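Local coordinates for protein ribonucleoside-diphosphate reductase subunit beta (Streptococcus sanguinis, PDB 4N83) that probably provides the radical-generating dimetal subunit of a class Ib ribonucleotide reductase, which makes deoxyribonucleotides for DNA synthesis, and here carries two manganese(II) ions, at residues 28-33 with 188-193. Numbering follows the deposited sequence.
With MN (manganese (II) ion), chain J; MN (manganese (II) ion), chain I.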
loop_
_atom_site.group_PDB
_atom_site.type_symbol
_atom_site.label_atom_id
_atom_site.label_comp_id
_atom_site.label_asym_id
_atom_site.label_seq_id
_atom_site.Cartn_x
_atom_site.Cartn_y
_atom_site.Cartn_z
ATOM N N GLN A 28 6.198 8.344 -8.970
ATOM C CA GLN A 28 4.902 8.994 -9.189
ATOM C C GLN A 28 4.041 9.050 -7.916
ATOM O O GLN A 28 2.814 8.968 -7.991
ATOM C CB GLN A 28 4.128 8.277 -10.304
ATOM C CG GLN A 28 4.655 8.531 -11.706
ATOM C CD GLN A 28 3.866 7.788 -12.772
ATOM O OE1 GLN A 28 2.730 7.363 -12.540
ATOM N NE2 GLN A 28 4.462 7.630 -13.949
ATOM N N PHE A 29 4.681 9.189 -6.755
ATOM C CA PHE A 29 3.977 9.347 -5.477
ATOM C C PHE A 29 3.444 10.776 -5.348
ATOM O O PHE A 29 4.111 11.727 -5.759
ATOM C CB PHE A 29 4.928 9.018 -4.315
ATOM C CG PHE A 29 4.393 9.372 -2.951
ATOM C CD1 PHE A 29 3.822 8.400 -2.138
ATOM C CD2 PHE A 29 4.492 10.671 -2.464
ATOM C CE1 PHE A 29 3.343 8.723 -0.877
ATOM C CE2 PHE A 29 4.012 10.999 -1.207
ATOM C CZ PHE A 29 3.437 10.023 -0.411
ATOM N N TRP A 30 2.250 10.924 -4.774
ATOM C CA TRP A 30 1.659 12.252 -4.560
ATOM C C TRP A 30 0.568 12.260 -3.488
ATOM O O TRP A 30 0.050 11.208 -3.102
ATOM C CB TRP A 30 1.094 12.803 -5.871
ATOM C CG TRP A 30 -0.009 11.976 -6.460
ATOM C CD1 TRP A 30 0.127 10.859 -7.227
ATOM C CD2 TRP A 30 -1.415 12.212 -6.338
ATOM N NE1 TRP A 30 -1.107 10.378 -7.588
ATOM C CE2 TRP A 30 -2.072 11.191 -7.055
ATOM C CE3 TRP A 30 -2.185 13.185 -5.689
ATOM C CZ2 TRP A 30 -3.464 11.114 -7.144
ATOM C CZ3 TRP A 30 -3.571 13.108 -5.777
ATOM C CH2 TRP A 30 -4.195 12.079 -6.501
ATOM N N LEU A 31 0.231 13.462 -3.022
ATOM C CA LEU A 31 -0.819 13.660 -2.022
ATOM C C LEU A 31 -1.717 14.846 -2.374
ATOM O O LEU A 31 -1.264 15.840 -2.941
ATOM C CB LEU A 31 -0.207 13.878 -0.633
ATOM C CG LEU A 31 0.345 12.647 0.089
ATOM C CD1 LEU A 31 1.120 13.066 1.329
ATOM C CD2 LEU A 31 -0.770 11.679 0.457
ATOM N N ASP A 32 -2.992 14.728 -2.016
ATOM C CA ASP A 32 -3.984 15.781 -2.260
ATOM C C ASP A 32 -3.750 17.041 -1.421
ATOM O O ASP A 32 -4.210 18.124 -1.786
ATOM C CB ASP A 32 -5.407 15.252 -2.012
ATOM C CG ASP A 32 -5.558 14.563 -0.664
ATOM O OD1 ASP A 32 -6.107 15.187 0.268
ATOM O OD2 ASP A 32 -5.120 13.400 -0.535
ATOM N N THR A 33 -3.040 16.894 -0.305
ATOM C CA THR A 33 -2.771 18.007 0.608
ATOM C C THR A 33 -1.784 19.045 0.050
ATOM O O THR A 33 -1.717 20.166 0.558
ATOM C CB THR A 33 -2.239 17.492 1.960
ATOM O OG1 THR A 33 -1.185 16.549 1.731
ATOM C CG2 THR A 33 -3.353 16.818 2.751
ATOM N N ILE A 188 -4.884 9.765 -13.436
ATOM C CA ILE A 188 -4.771 9.144 -14.759
ATOM C C ILE A 188 -3.329 8.701 -15.040
ATOM O O ILE A 188 -3.109 7.670 -15.678
ATOM C CB ILE A 188 -5.260 10.100 -15.876
ATOM C CG1 ILE A 188 -6.754 10.405 -15.703
ATOM C CG2 ILE A 188 -5.010 9.500 -17.257
ATOM C CD1 ILE A 188 -7.201 11.689 -16.373
ATOM N N ARG A 189 -2.356 9.477 -14.562
ATOM C CA ARG A 189 -0.943 9.122 -14.713
ATOM C C ARG A 189 -0.622 7.805 -14.005
ATOM O O ARG A 189 0.126 6.980 -14.533
ATOM C CB ARG A 189 -0.038 10.234 -14.174
ATOM C CG ARG A 189 1.434 10.058 -14.527
ATOM C CD ARG A 189 2.294 11.170 -13.948
ATOM N NE ARG A 189 2.448 11.064 -12.497
ATOM C CZ ARG A 189 3.116 11.934 -11.740
ATOM N NH1 ARG A 189 3.707 12.993 -12.282
ATOM N NH2 ARG A 189 3.195 11.746 -10.427
ATOM N N ASP A 190 -1.186 7.616 -12.812
ATOM C CA ASP A 190 -1.010 6.370 -12.061
ATOM C C ASP A 190 -1.754 5.210 -12.711
ATOM O O ASP A 190 -1.201 4.118 -12.854
ATOM C CB ASP A 190 -1.484 6.527 -10.609
ATOM C CG ASP A 190 -0.503 7.301 -9.747
ATOM O OD1 ASP A 190 0.717 7.260 -10.019
ATOM O OD2 ASP A 190 -0.958 7.945 -8.780
ATOM N N GLU A 191 -3.005 5.448 -13.100
ATOM C CA GLU A 191 -3.843 4.393 -13.674
ATOM C C GLU A 191 -3.400 3.982 -15.077
ATOM O O GLU A 191 -3.643 2.851 -15.497
ATOM C CB GLU A 191 -5.322 4.803 -13.679
ATOM C CG GLU A 191 -5.945 4.952 -12.294
ATOM C CD GLU A 191 -5.831 3.702 -11.436
ATOM O OE1 GLU A 191 -5.650 2.597 -11.989
ATOM O OE2 GLU A 191 -5.917 3.821 -10.196
ATOM N N SER A 192 -2.753 4.894 -15.798
ATOM C CA SER A 192 -2.162 4.564 -17.094
ATOM C C SER A 192 -1.070 3.503 -16.936
ATOM O O SER A 192 -0.947 2.604 -17.768
ATOM C CB SER A 192 -1.588 5.818 -17.759
ATOM O OG SER A 192 -1.059 5.521 -19.038
ATOM N N VAL A 193 -0.297 3.611 -15.857
ATOM C CA VAL A 193 0.776 2.659 -15.558
ATOM C C VAL A 193 0.229 1.358 -14.958
ATOM O O VAL A 193 0.778 0.281 -15.208
ATOM C CB VAL A 193 1.824 3.271 -14.596
ATOM C CG1 VAL A 193 2.919 2.261 -14.271
ATOM C CG2 VAL A 193 2.432 4.530 -15.201
HETATM MN MN MN J . -7.818 4.284 -9.190
HETATM MN MN MN I . -5.392 0.527 -10.738
#
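Trp30 points its indole N-H at the carboxylate of Asp190. Trp30 NE1 to Asp190 OD2 is 2.7 Å, with an N-H...O angle of 156°. The acceptor lies close to the indole plane, and the ring and carboxylate planes are 21° apart. The indole meets OD2 on its syn side. OD2 also accepts a hydrogen bond from His100 NE2, so two donors grip this buried oxygen. His100 is a manganese ligand, which makes Asp190 a second-shell residue. This is consistent with the Trp-Asp-His chain of class I small subunits, thought to serve electron transfer to the metal site.

Gln28 packs on Arg189, which is exposed. Its chain is extended beyond CG and crosses that of Arg189. Gln28 CG sits over one face of the guanidinium, 3.5 Å from Arg189 NE. The bend of Arg189 at chi3 (72°) sets NE there.

Glu191 points away from the loop and bridges the manganese ions, OE2 to one at 2.2 Å and OE1 to the other at 2.4 Å. The loop follows helix 16-27 and lies against helix 178-206. Trp30 also packs on Met96 of helix 84-111, while Phe29 stacks on Phe29 of the second subunit.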